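Local coordinates for protein catechol 2,3-dioxygenase (Pseudomonas sp. KL28, PDB 3HPY) that probably catalyses the iron-dependent extradiol cleavage of catechol by dioxygen, and binds 4-methylcatechol beside its active-site iron, at residues C47-D52 with A148-D153; L7-A12 with F69-L74; R42-C47 with G99-T104; L17-G22 with Y56-A61. All coordinates share one frame; numbering follows the deposited sequence.

How the interactions relate
Interaction 2 pairs 7-12 with 69-74, closing a loop that holds the first helix and three whole strands of the N-terminal VOC domain. Within that loop, interaction 4 sets the helix start at 17-22 on strand 56-60, which lies next to strand 9-16 in the same sheet. Interaction 3 runs from 42-47, beside strand 56-60, to the later turn 99-104, and so crosses both. Interaction 1 begins where interaction 3's first segment ends, at the shared Cys47, and reaches 148-153; it crosses the other three and ties the N-terminal domain to the iron-binding one. Asp52 joins interactions 1 and 2 through salt bridges to Arg8 and Lys72.

Interaction 1: C47-D52 with A148-D153; sequences CWDERD and APIQLD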
# COMPACT_ATOMS: atom_id res chain seq x y z
N CYS C 47 -19.37 -10.46 -8.03
CA CYS C 47 -18.06 -9.83 -7.99
C CYS C 47 -17.23 -10.58 -9.03
O CYS C 47 -17.40 -11.79 -9.18
CB CYS C 47 -17.45 -9.95 -6.60
SG CYS C 47 -18.34 -9.00 -5.34
N TRP C 48 -16.36 -9.88 -9.75
CA TRP C 48 -15.57 -10.53 -10.78
C TRP C 48 -14.80 -11.75 -10.30
O TRP C 48 -14.62 -12.70 -11.06
CB TRP C 48 -14.59 -9.55 -11.43
CG TRP C 48 -13.43 -9.15 -10.55
CD1 TRP C 48 -13.38 -8.09 -9.69
CD2 TRP C 48 -12.17 -9.83 -10.43
NE1 TRP C 48 -12.17 -8.07 -9.03
CE2 TRP C 48 -11.40 -9.12 -9.47
CE3 TRP C 48 -11.61 -10.97 -11.03
CZ2 TRP C 48 -10.11 -9.52 -9.10
CZ3 TRP C 48 -10.30 -11.36 -10.66
CH2 TRP C 48 -9.58 -10.63 -9.71
N ASP C 49 -14.37 -11.75 -9.04
CA ASP C 49 -13.58 -12.86 -8.51
C ASP C 49 -14.35 -14.05 -7.93
O ASP C 49 -13.76 -15.09 -7.68
CB ASP C 49 -12.57 -12.35 -7.46
CG ASP C 49 -11.21 -13.05 -7.57
OD1 ASP C 49 -11.03 -13.90 -8.46
OD2 ASP C 49 -10.31 -12.74 -6.76
N GLU C 50 -15.66 -13.91 -7.72
CA GLU C 50 -16.44 -15.03 -7.18
C GLU C 50 -16.63 -16.01 -8.32
O GLU C 50 -16.33 -15.67 -9.46
CB GLU C 50 -17.81 -14.58 -6.69
CG GLU C 50 -17.75 -13.49 -5.65
CD GLU C 50 -19.12 -12.94 -5.29
OE1 GLU C 50 -19.91 -12.65 -6.22
OE2 GLU C 50 -19.40 -12.79 -4.08
N ARG C 51 -17.13 -17.20 -8.03
CA ARG C 51 -17.33 -18.19 -9.08
C ARG C 51 -18.80 -18.46 -9.40
O ARG C 51 -19.13 -18.88 -10.51
CB ARG C 51 -16.62 -19.50 -8.72
CG ARG C 51 -15.15 -19.28 -8.40
CD ARG C 51 -14.34 -20.56 -8.45
NE ARG C 51 -12.97 -20.31 -8.03
CZ ARG C 51 -12.02 -21.24 -7.97
NH1 ARG C 51 -12.29 -22.49 -8.30
NH2 ARG C 51 -10.80 -20.91 -7.57
N ASP C 52 -19.67 -18.20 -8.43
CA ASP C 52 -21.10 -18.45 -8.60
C ASP C 52 -21.84 -17.36 -9.38
O ASP C 52 -21.44 -16.19 -9.36
CB ASP C 52 -21.75 -18.69 -7.24
CG ASP C 52 -21.43 -20.08 -6.67
OD1 ASP C 52 -20.85 -20.90 -7.43
OD2 ASP C 52 -21.75 -20.35 -5.50
N ALA C 148 -14.84 -2.52 -8.52
CA ALA C 148 -14.66 -3.96 -8.73
C ALA C 148 -14.27 -4.77 -7.50
O ALA C 148 -13.16 -5.29 -7.42
CB ALA C 148 -13.65 -4.18 -9.86
N PRO C 149 -15.18 -4.91 -6.53
CA PRO C 149 -14.85 -5.68 -5.33
C PRO C 149 -14.64 -7.17 -5.62
O PRO C 149 -14.99 -7.64 -6.70
CB PRO C 149 -16.03 -5.40 -4.41
CG PRO C 149 -17.17 -5.29 -5.39
CD PRO C 149 -16.58 -4.45 -6.50
N ILE C 150 -14.08 -7.88 -4.64
CA ILE C 150 -13.76 -9.30 -4.76
C ILE C 150 -14.84 -10.30 -4.31
O ILE C 150 -14.89 -11.41 -4.82
CB ILE C 150 -12.44 -9.61 -4.00
CG1 ILE C 150 -11.25 -9.08 -4.80
CG2 ILE C 150 -12.28 -11.11 -3.79
CD1 ILE C 150 -11.20 -7.57 -4.93
N GLN C 151 -15.66 -9.92 -3.34
CA GLN C 151 -16.73 -10.80 -2.87
C GLN C 151 -17.76 -10.05 -2.03
O GLN C 151 -17.48 -8.97 -1.52
CB GLN C 151 -16.18 -11.96 -2.03
CG GLN C 151 -15.43 -11.55 -0.76
CD GLN C 151 -15.10 -12.73 0.15
OE1 GLN C 151 -14.78 -13.83 -0.31
NE2 GLN C 151 -15.16 -12.49 1.46
N LEU C 152 -18.95 -10.63 -1.91
CA LEU C 152 -20.00 -10.07 -1.06
C LEU C 152 -19.49 -10.56 0.30
O LEU C 152 -19.55 -11.75 0.59
CB LEU C 152 -21.36 -10.71 -1.39
CG LEU C 152 -22.52 -10.46 -0.42
CD1 LEU C 152 -22.95 -9.00 -0.52
CD2 LEU C 152 -23.70 -11.40 -0.73
N ASP C 153 -18.96 -9.65 1.11
CA ASP C 153 -18.39 -10.03 2.40
C ASP C 153 -19.42 -10.30 3.49
O ASP C 153 -19.27 -11.24 4.27
CB ASP C 153 -17.44 -8.94 2.90
CG ASP C 153 -16.46 -9.47 3.92
OD1 ASP C 153 -15.54 -10.21 3.50
OD2 ASP C 153 -16.62 -9.16 5.12
O HOH W 1 -16.55 -7.26 -8.98
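A type I beta turn from Cys47 to Glu50, after strand 43-46 of the N-terminal VOC domain, packs against the chain entering strand 151-159 of the iron-binding domain. Cys47 points its side chain into the contact: its CB sits 3.4 Å from Pro149 O, and its SG, anti to the carbonyl carbon, reaches past the CG of the Pro149 ring to the backbone of Gln151. Glu50 makes the firmer of the two hydrogen bonds that cross between the segments, its chain extended beyond CG so that OE2 takes the N-H of Leu152 at 3.1 Å (160°). The other carboxylate oxygen, OE1, accepts from Cys47 N at 2.9 Å, and both donors approach from above the carboxylate plane. One acid thus braces its own turn and grips the incoming strand two residues before the iron ligand His154. Trp48, with CG in the crowded position between N and carbonyl carbon (chi1 72°), presents its NE1 edge to Ala148 O in a weak bond of 3.4 Å. Asp49 CB lies over the centre of one face of that indole and beside Ile150 CG2, while its OD1 forms a salt bridge with Arg252 of the second subunit. Further out, Phe219 of strand 213-220 touches both Cys47 and Pro149. A water completes the seam, accepting from Trp48 N at 2.7 Å and donating to Pro149 O at 2.8 Å.

Interaction 2: L7-A12 with F69-L74; sequences LRPGHA and FGFKVL
This contact is antiparallel strand pairing in the middle of the N-terminal domain's mixed sheet, where strand 9-16 runs beside strand 65-73, and two classic beta bulges interrupt it. In the first, Leu7 and Arg8 both face Lys72: Leu7 N donates to Lys72 O at 3.0 Å, and Lys72 N returns a bond to Arg8 O nearly along the C=O axis. In the second, Gly10 and His11 face Gly70, whose carbonyl oxygen receives a short bond from Gly10 N (2.6 Å) and a longer one from His11 N (3.3 Å), both from above the carbonyl plane. Gly70 N closes the pair with a straight bond to His11 O. His11, with CG in the crowded position (chi1 60°), folds its ring across the side-chain-less Gly70, bringing CD2 to 3.3 Å from Gly70 N. On the same face the extended Lys72 runs alongside Arg8, its CD over one face of the guanidinium. These like charges are both met by Asp52 and by Asp278 of the second subunit, which probably offsets their repulsion. Toward the iron-binding domain, Pro9 CB meets Phe69 CZ at 3.6 Å, while Ala12 CB touches the edge of the same ring. Leu152 packs on Pro9 and Phe69. Antiparallel pairing of the first strands of two successive beta-alpha-beta-beta-beta modules, joining them into one eight-stranded sheet, is the pattern of this VOC domain.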
# COMPACT_ATOMS: atom_id res chain seq x y z
N LEU C 7 -21.65 -21.93 4.60
CA LEU C 7 -20.33 -21.55 4.13
C LEU C 7 -20.05 -20.06 4.05
O LEU C 7 -19.06 -19.58 4.59
CB LEU C 7 -20.08 -22.17 2.75
CG LEU C 7 -20.16 -23.69 2.61
CD1 LEU C 7 -19.86 -24.09 1.18
CD2 LEU C 7 -19.18 -24.35 3.57
N ARG C 8 -20.92 -19.33 3.37
CA ARG C 8 -20.70 -17.91 3.14
C ARG C 8 -21.97 -17.17 2.71
O ARG C 8 -22.99 -17.79 2.40
CB ARG C 8 -19.65 -17.76 2.03
CG ARG C 8 -19.86 -18.74 0.82
CD ARG C 8 -19.41 -18.13 -0.53
NE ARG C 8 -19.77 -18.84 -1.77
CZ ARG C 8 -19.53 -20.13 -2.04
NH1 ARG C 8 -18.94 -20.91 -1.15
NH2 ARG C 8 -19.84 -20.63 -3.23
N PRO C 9 -21.93 -15.83 2.73
CA PRO C 9 -23.10 -15.07 2.29
C PRO C 9 -23.22 -15.40 0.81
O PRO C 9 -22.22 -15.33 0.08
CB PRO C 9 -22.67 -13.62 2.50
CG PRO C 9 -21.77 -13.70 3.69
CD PRO C 9 -21.00 -14.99 3.51
N GLY C 10 -24.42 -15.78 0.35
CA GLY C 10 -24.59 -16.13 -1.05
C GLY C 10 -25.13 -15.03 -1.95
O GLY C 10 -24.69 -14.89 -3.09
N HIS C 11 -26.07 -14.25 -1.44
CA HIS C 11 -26.65 -13.18 -2.24
C HIS C 11 -27.50 -12.21 -1.43
O HIS C 11 -28.00 -12.54 -0.35
CB HIS C 11 -27.48 -13.80 -3.38
CG HIS C 11 -28.61 -14.67 -2.91
ND1 HIS C 11 -29.03 -15.77 -3.62
CD2 HIS C 11 -29.42 -14.57 -1.83
CE1 HIS C 11 -30.06 -16.32 -2.99
NE2 HIS C 11 -30.31 -15.61 -1.91
N ALA C 12 -27.64 -10.99 -1.95
CA ALA C 12 -28.45 -9.98 -1.29
C ALA C 12 -29.47 -9.42 -2.29
O ALA C 12 -29.09 -8.86 -3.31
CB ALA C 12 -27.57 -8.85 -0.77
N PHE C 69 -31.66 -11.91 2.36
CA PHE C 69 -30.23 -12.17 2.35
C PHE C 69 -30.01 -13.68 2.46
O PHE C 69 -30.44 -14.30 3.43
CB PHE C 69 -29.58 -11.46 3.53
CG PHE C 69 -28.08 -11.42 3.46
CD1 PHE C 69 -27.31 -12.17 4.33
CD2 PHE C 69 -27.43 -10.61 2.52
CE1 PHE C 69 -25.92 -12.13 4.28
CE2 PHE C 69 -26.05 -10.56 2.46
CZ PHE C 69 -25.29 -11.32 3.34
N GLY C 70 -29.33 -14.26 1.48
CA GLY C 70 -29.11 -15.69 1.50
C GLY C 70 -27.69 -16.17 1.78
O GLY C 70 -26.72 -15.45 1.56
N PHE C 71 -27.60 -17.41 2.25
CA PHE C 71 -26.32 -18.04 2.58
C PHE C 71 -26.20 -19.39 1.87
O PHE C 71 -27.10 -20.22 1.95
CB PHE C 71 -26.22 -18.30 4.08
CG PHE C 71 -26.04 -17.07 4.91
CD1 PHE C 71 -24.78 -16.56 5.13
CD2 PHE C 71 -27.14 -16.46 5.53
CE1 PHE C 71 -24.59 -15.47 5.96
CE2 PHE C 71 -26.95 -15.36 6.37
CZ PHE C 71 -25.68 -14.87 6.59
N LYS C 72 -25.08 -19.62 1.18
CA LYS C 72 -24.90 -20.91 0.53
C LYS C 72 -24.42 -21.90 1.58
O LYS C 72 -23.63 -21.53 2.45
CB LYS C 72 -23.87 -20.81 -0.60
CG LYS C 72 -23.67 -22.14 -1.31
CD LYS C 72 -22.94 -22.02 -2.62
CE LYS C 72 -22.74 -23.39 -3.24
NZ LYS C 72 -22.19 -23.27 -4.62
N VAL C 73 -24.92 -23.13 1.54
CA VAL C 73 -24.50 -24.16 2.50
C VAL C 73 -23.67 -25.22 1.77
O VAL C 73 -23.62 -25.22 0.54
CB VAL C 73 -25.71 -24.83 3.20
CG1 VAL C 73 -26.60 -23.77 3.85
CG2 VAL C 73 -26.50 -25.67 2.21
N LEU C 74 -23.05 -26.13 2.51
CA LEU C 74 -22.21 -27.14 1.87
C LEU C 74 -22.87 -27.91 0.73
O LEU C 74 -22.35 -27.92 -0.39
CB LEU C 74 -21.67 -28.11 2.92
CG LEU C 74 -20.50 -29.02 2.49
CD1 LEU C 74 -19.31 -28.18 2.01
CD2 LEU C 74 -20.08 -29.87 3.67

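Interaction 3: R42-C47 with G99-T104; sequences RVYFKC and GEMLET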
# COMPACT_ATOMS: atom_id res chain seq x y z
N ARG C 42 -35.71 -8.52 -12.69
CA ARG C 42 -34.59 -8.48 -11.76
C ARG C 42 -33.30 -8.72 -12.52
O ARG C 42 -33.25 -9.56 -13.42
CB ARG C 42 -34.76 -9.55 -10.69
CG ARG C 42 -36.13 -9.59 -10.08
CD ARG C 42 -36.50 -11.02 -9.78
NE ARG C 42 -36.30 -11.39 -8.39
CZ ARG C 42 -36.36 -12.64 -7.94
NH1 ARG C 42 -36.60 -13.63 -8.78
NH2 ARG C 42 -36.22 -12.89 -6.65
N VAL C 43 -32.26 -7.97 -12.18
CA VAL C 43 -30.97 -8.12 -12.85
C VAL C 43 -29.95 -8.62 -11.83
O VAL C 43 -29.83 -8.07 -10.73
CB VAL C 43 -30.51 -6.80 -13.50
CG1 VAL C 43 -30.52 -5.70 -12.49
CG2 VAL C 43 -29.13 -6.96 -14.09
N TYR C 44 -29.23 -9.68 -12.19
CA TYR C 44 -28.25 -10.30 -11.31
C TYR C 44 -26.81 -9.85 -11.55
O TYR C 44 -26.39 -9.65 -12.70
CB TYR C 44 -28.32 -11.83 -11.44
CG TYR C 44 -29.69 -12.46 -11.24
CD1 TYR C 44 -30.74 -12.21 -12.13
CD2 TYR C 44 -29.94 -13.33 -10.17
CE1 TYR C 44 -31.98 -12.81 -11.97
CE2 TYR C 44 -31.19 -13.93 -10.00
CZ TYR C 44 -32.20 -13.67 -10.91
OH TYR C 44 -33.43 -14.27 -10.75
N PHE C 45 -26.08 -9.71 -10.46
CA PHE C 45 -24.68 -9.29 -10.48
C PHE C 45 -23.84 -10.20 -9.59
O PHE C 45 -24.38 -10.92 -8.75
CB PHE C 45 -24.52 -7.87 -9.93
CG PHE C 45 -25.19 -6.81 -10.74
CD1 PHE C 45 -26.48 -6.38 -10.43
CD2 PHE C 45 -24.50 -6.17 -11.77
CE1 PHE C 45 -27.07 -5.32 -11.13
CE2 PHE C 45 -25.08 -5.12 -12.48
CZ PHE C 45 -26.37 -4.70 -12.15
N LYS C 46 -22.53 -10.14 -9.78
CA LYS C 46 -21.58 -10.90 -8.98
C LYS C 46 -20.23 -10.17 -8.99
O LYS C 46 -19.99 -9.32 -9.86
CB LYS C 46 -21.38 -12.31 -9.54
CG LYS C 46 -20.56 -12.36 -10.83
CD LYS C 46 -20.37 -13.80 -11.27
CE LYS C 46 -19.25 -14.47 -10.48
NZ LYS C 46 -17.92 -13.99 -10.97
N CYS C 47 -19.37 -10.46 -8.03
CA CYS C 47 -18.06 -9.83 -7.99
C CYS C 47 -17.23 -10.58 -9.03
O CYS C 47 -17.40 -11.79 -9.18
CB CYS C 47 -17.45 -9.95 -6.60
SG CYS C 47 -18.34 -9.00 -5.34
N GLY C 99 -35.21 -22.50 -9.58
CA GLY C 99 -35.53 -21.83 -10.81
C GLY C 99 -36.20 -20.49 -10.57
O GLY C 99 -36.14 -19.62 -11.43
N GLU C 100 -36.83 -20.31 -9.41
CA GLU C 100 -37.51 -19.05 -9.11
C GLU C 100 -36.51 -17.92 -9.35
O GLU C 100 -36.86 -16.86 -9.87
CB GLU C 100 -38.01 -19.04 -7.67
CG GLU C 100 -39.13 -18.04 -7.41
CD GLU C 100 -38.63 -16.61 -7.34
OE1 GLU C 100 -39.46 -15.68 -7.39
OE2 GLU C 100 -37.41 -16.43 -7.21
N MET C 101 -35.26 -18.18 -8.97
CA MET C 101 -34.15 -17.25 -9.16
C MET C 101 -33.29 -17.86 -10.28
O MET C 101 -33.07 -19.07 -10.31
CB MET C 101 -33.31 -17.12 -7.88
CG MET C 101 -33.47 -15.80 -7.14
SD MET C 101 -32.35 -15.59 -5.71
CE MET C 101 -30.82 -15.17 -6.52
N LEU C 102 -32.81 -17.01 -11.18
CA LEU C 102 -31.98 -17.47 -12.29
C LEU C 102 -30.78 -18.30 -11.83
O LEU C 102 -30.12 -17.97 -10.84
CB LEU C 102 -31.47 -16.26 -13.09
CG LEU C 102 -31.91 -16.11 -14.54
CD1 LEU C 102 -31.42 -14.78 -15.06
CD2 LEU C 102 -31.35 -17.25 -15.36
N GLU C 103 -30.54 -19.39 -12.55
CA GLU C 103 -29.43 -20.30 -12.28
C GLU C 103 -29.32 -20.74 -10.82
O GLU C 103 -28.28 -21.25 -10.41
CB GLU C 103 -28.13 -19.65 -12.73
CG GLU C 103 -28.17 -19.19 -14.17
CD GLU C 103 -28.51 -20.31 -15.13
OE1 GLU C 103 -27.70 -21.25 -15.28
OE2 GLU C 103 -29.59 -20.25 -15.75
N THR C 104 -30.40 -20.58 -10.07
CA THR C 104 -30.42 -20.95 -8.66
C THR C 104 -31.31 -22.14 -8.31
O THR C 104 -32.37 -22.36 -8.92
CB THR C 104 -30.88 -19.77 -7.80
OG1 THR C 104 -30.19 -18.59 -8.24
CG2 THR C 104 -30.57 -20.02 -6.33
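Polar contacts anchor the type II beta turn Met101-Thr104 to strand 43-46. The chief one is the bond from Leu102 N to Tyr44 OH, 2.8 Å long and almost straight at 174°. The phenol oxygen is also hydrogen-bonded to Asp38 OD2, so two partners fix the end of the side chain. Next to it, Arg42 crosses Glu100 at about a right angle and forms a weak salt bridge, NH1 to OE2 at 3.3 Å. The guanidinium and carboxylate planes stand 77° apart, and the same NH1 makes a second weak bond, to Glu100 O, in the plane of its own group. Both charges have stronger partners elsewhere: Gln13 for Arg42, and Arg107 for Glu100.

Apolar packing surrounds the tyrosine ring on two sides. Leu102 CB lies over one face, offset toward the rim, in a CH-pi contact 3.8 Å from the ring centroid, and its CD1 reaches past the rim on the CE1 side, 3.7 Å from Tyr44 CE1. Met101 comes to the edge instead, its CE 3.7 Å from Tyr44 CE2, while its side chain also touches Ile57 of strand 56-60. The turn thus joins the loop between strands 93-96 and 107-111 to the other half of the eight-stranded sheet. With Asp38 drawing on the hydroxyl, the phenol oxygen is probably a better acceptor for the Leu102 N-H, whereas the loosely matched ion pair would add little direction.

Interaction 4: L17-G22 with Y56-A61; sequences LNLEEG and YIIREA
Asn18 OD1 is gripped by one good hydrogen bond, from Glu21 N at 3.0 Å and 163°; Glu20 N lies as near but at a poor angle. This bond makes Asn18 the N-cap of helix 19-29, the first helix of the VOC beta-alpha-beta-beta-beta fold, and here that helix start rests on the end of strand 56-60. Asn18 O adds a backbone bond from Gly22 N, which fastens the first turn.

From the strand, Glu60 supplies a further acceptor at the same helix end. Its chain runs fully extended, with CG anti to the backbone N (chi1 -175°), and OE1 accepts weakly from Leu19 N at 3.4 Å along a fairly straight path. On the way, Glu60 CG passes 3.5 Å from Leu17 O, and its CB packs against CB and CG of Leu19. A carboxylate beside the N terminus of a helix should be favoured by the helix dipole, although Glu20 OE2, 4.2 Å from Glu60 OE1, carries a like charge that may partly oppose this near the protein surface.

Deeper in, the contact turns apolar. Leu19 straddles the strand end, CG and CD1 lying against Glu60 while CD2 crosses obliquely to Ile58 CD1 at 3.9 Å. Val43 of the neighbouring strand 43-46 touches both leucine and isoleucine, extending this patch between helix and sheet. Ile58 has CG1 in the crowded position between N and carbonyl carbon (chi1 46°), and this lifts its CD1 to 3.8 Å from Gly22 C on the helix backbone.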
# COMPACT_ATOMS: atom_id res chain seq x y z
N LEU C 17 -35.06 2.38 -6.48
CA LEU C 17 -36.14 3.21 -7.01
C LEU C 17 -36.09 3.29 -8.54
O LEU C 17 -37.13 3.29 -9.20
CB LEU C 17 -36.04 4.62 -6.43
CG LEU C 17 -35.84 4.73 -4.91
CD1 LEU C 17 -35.56 6.18 -4.53
CD2 LEU C 17 -37.07 4.21 -4.19
N ASN C 18 -34.88 3.37 -9.10
CA ASN C 18 -34.70 3.44 -10.54
C ASN C 18 -33.77 2.32 -10.99
O ASN C 18 -32.56 2.39 -10.79
CB ASN C 18 -34.12 4.79 -10.96
CG ASN C 18 -34.13 4.99 -12.47
OD1 ASN C 18 -33.61 4.17 -13.23
ND2 ASN C 18 -34.71 6.09 -12.92
N LEU C 19 -34.35 1.31 -11.61
CA LEU C 19 -33.59 0.16 -12.08
C LEU C 19 -32.45 0.56 -13.02
O LEU C 19 -31.31 0.14 -12.83
CB LEU C 19 -34.52 -0.82 -12.80
CG LEU C 19 -34.41 -2.29 -12.40
CD1 LEU C 19 -35.38 -3.11 -13.23
CD2 LEU C 19 -32.99 -2.78 -12.59
N GLU C 20 -32.77 1.37 -14.02
CA GLU C 20 -31.76 1.81 -14.99
C GLU C 20 -30.53 2.42 -14.35
O GLU C 20 -29.41 2.04 -14.68
CB GLU C 20 -32.35 2.82 -15.98
CG GLU C 20 -32.93 2.16 -17.21
CD GLU C 20 -34.03 1.19 -16.88
OE1 GLU C 20 -34.15 0.16 -17.59
OE2 GLU C 20 -34.79 1.45 -15.91
N GLU C 21 -30.72 3.38 -13.45
CA GLU C 21 -29.54 3.97 -12.86
C GLU C 21 -28.92 3.03 -11.83
O GLU C 21 -27.74 3.17 -11.48
CB GLU C 21 -29.84 5.39 -12.33
CG GLU C 21 -30.78 5.55 -11.16
CD GLU C 21 -31.13 7.03 -10.91
OE1 GLU C 21 -30.23 7.89 -10.98
OE2 GLU C 21 -32.32 7.32 -10.63
N GLY C 22 -29.69 2.04 -11.38
CA GLY C 22 -29.16 1.06 -10.45
C GLY C 22 -28.25 0.12 -11.23
O GLY C 22 -27.21 -0.31 -10.74
N TYR C 56 -25.52 -10.44 -5.88
CA TYR C 56 -26.26 -9.20 -5.71
C TYR C 56 -27.30 -9.06 -6.81
O TYR C 56 -26.97 -9.13 -8.01
CB TYR C 56 -25.32 -7.99 -5.75
CG TYR C 56 -25.84 -6.78 -5.02
CD1 TYR C 56 -25.74 -6.67 -3.63
CD2 TYR C 56 -26.43 -5.71 -5.72
CE1 TYR C 56 -26.20 -5.54 -2.95
CE2 TYR C 56 -26.89 -4.57 -5.05
CZ TYR C 56 -26.76 -4.50 -3.67
OH TYR C 56 -27.17 -3.36 -3.00
N ILE C 57 -28.56 -8.85 -6.42
CA ILE C 57 -29.64 -8.71 -7.38
C ILE C 57 -30.53 -7.53 -7.03
O ILE C 57 -30.99 -7.39 -5.89
CB ILE C 57 -30.52 -9.99 -7.44
CG1 ILE C 57 -29.66 -11.26 -7.49
CG2 ILE C 57 -31.35 -9.97 -8.71
CD1 ILE C 57 -29.41 -11.90 -6.15
N ILE C 58 -30.79 -6.67 -8.01
CA ILE C 58 -31.63 -5.51 -7.77
C ILE C 58 -32.98 -5.64 -8.45
O ILE C 58 -33.12 -6.29 -9.48
CB ILE C 58 -30.94 -4.20 -8.22
CG1 ILE C 58 -30.33 -4.39 -9.61
CG2 ILE C 58 -29.88 -3.81 -7.21
CD1 ILE C 58 -29.88 -3.12 -10.26
N ARG C 59 -33.97 -4.99 -7.84
CA ARG C 59 -35.34 -5.01 -8.33
C ARG C 59 -35.99 -3.64 -8.12
O ARG C 59 -36.03 -3.14 -6.99
CB ARG C 59 -36.14 -6.08 -7.58
CG ARG C 59 -37.62 -6.12 -7.89
CD ARG C 59 -38.30 -7.27 -7.13
NE ARG C 59 -38.34 -7.06 -5.68
CZ ARG C 59 -39.28 -6.38 -5.04
NH1 ARG C 59 -40.27 -5.83 -5.72
NH2 ARG C 59 -39.23 -6.26 -3.72
N GLU C 60 -36.50 -3.05 -9.19
CA GLU C 60 -37.14 -1.74 -9.10
C GLU C 60 -38.40 -1.83 -8.26
O GLU C 60 -39.43 -2.31 -8.72
CB GLU C 60 -37.50 -1.20 -10.50
CG GLU C 60 -38.07 0.22 -10.47
CD GLU C 60 -38.40 0.77 -11.84
OE1 GLU C 60 -37.50 0.87 -12.69
OE2 GLU C 60 -39.58 1.10 -12.07
N ALA C 61 -38.31 -1.37 -7.02
CA ALA C 61 -39.46 -1.43 -6.13
C ALA C 61 -39.94 -0.04 -5.75
O ALA C 61 -39.25 0.96 -5.97
CB ALA C 61 -39.13 -2.23 -4.89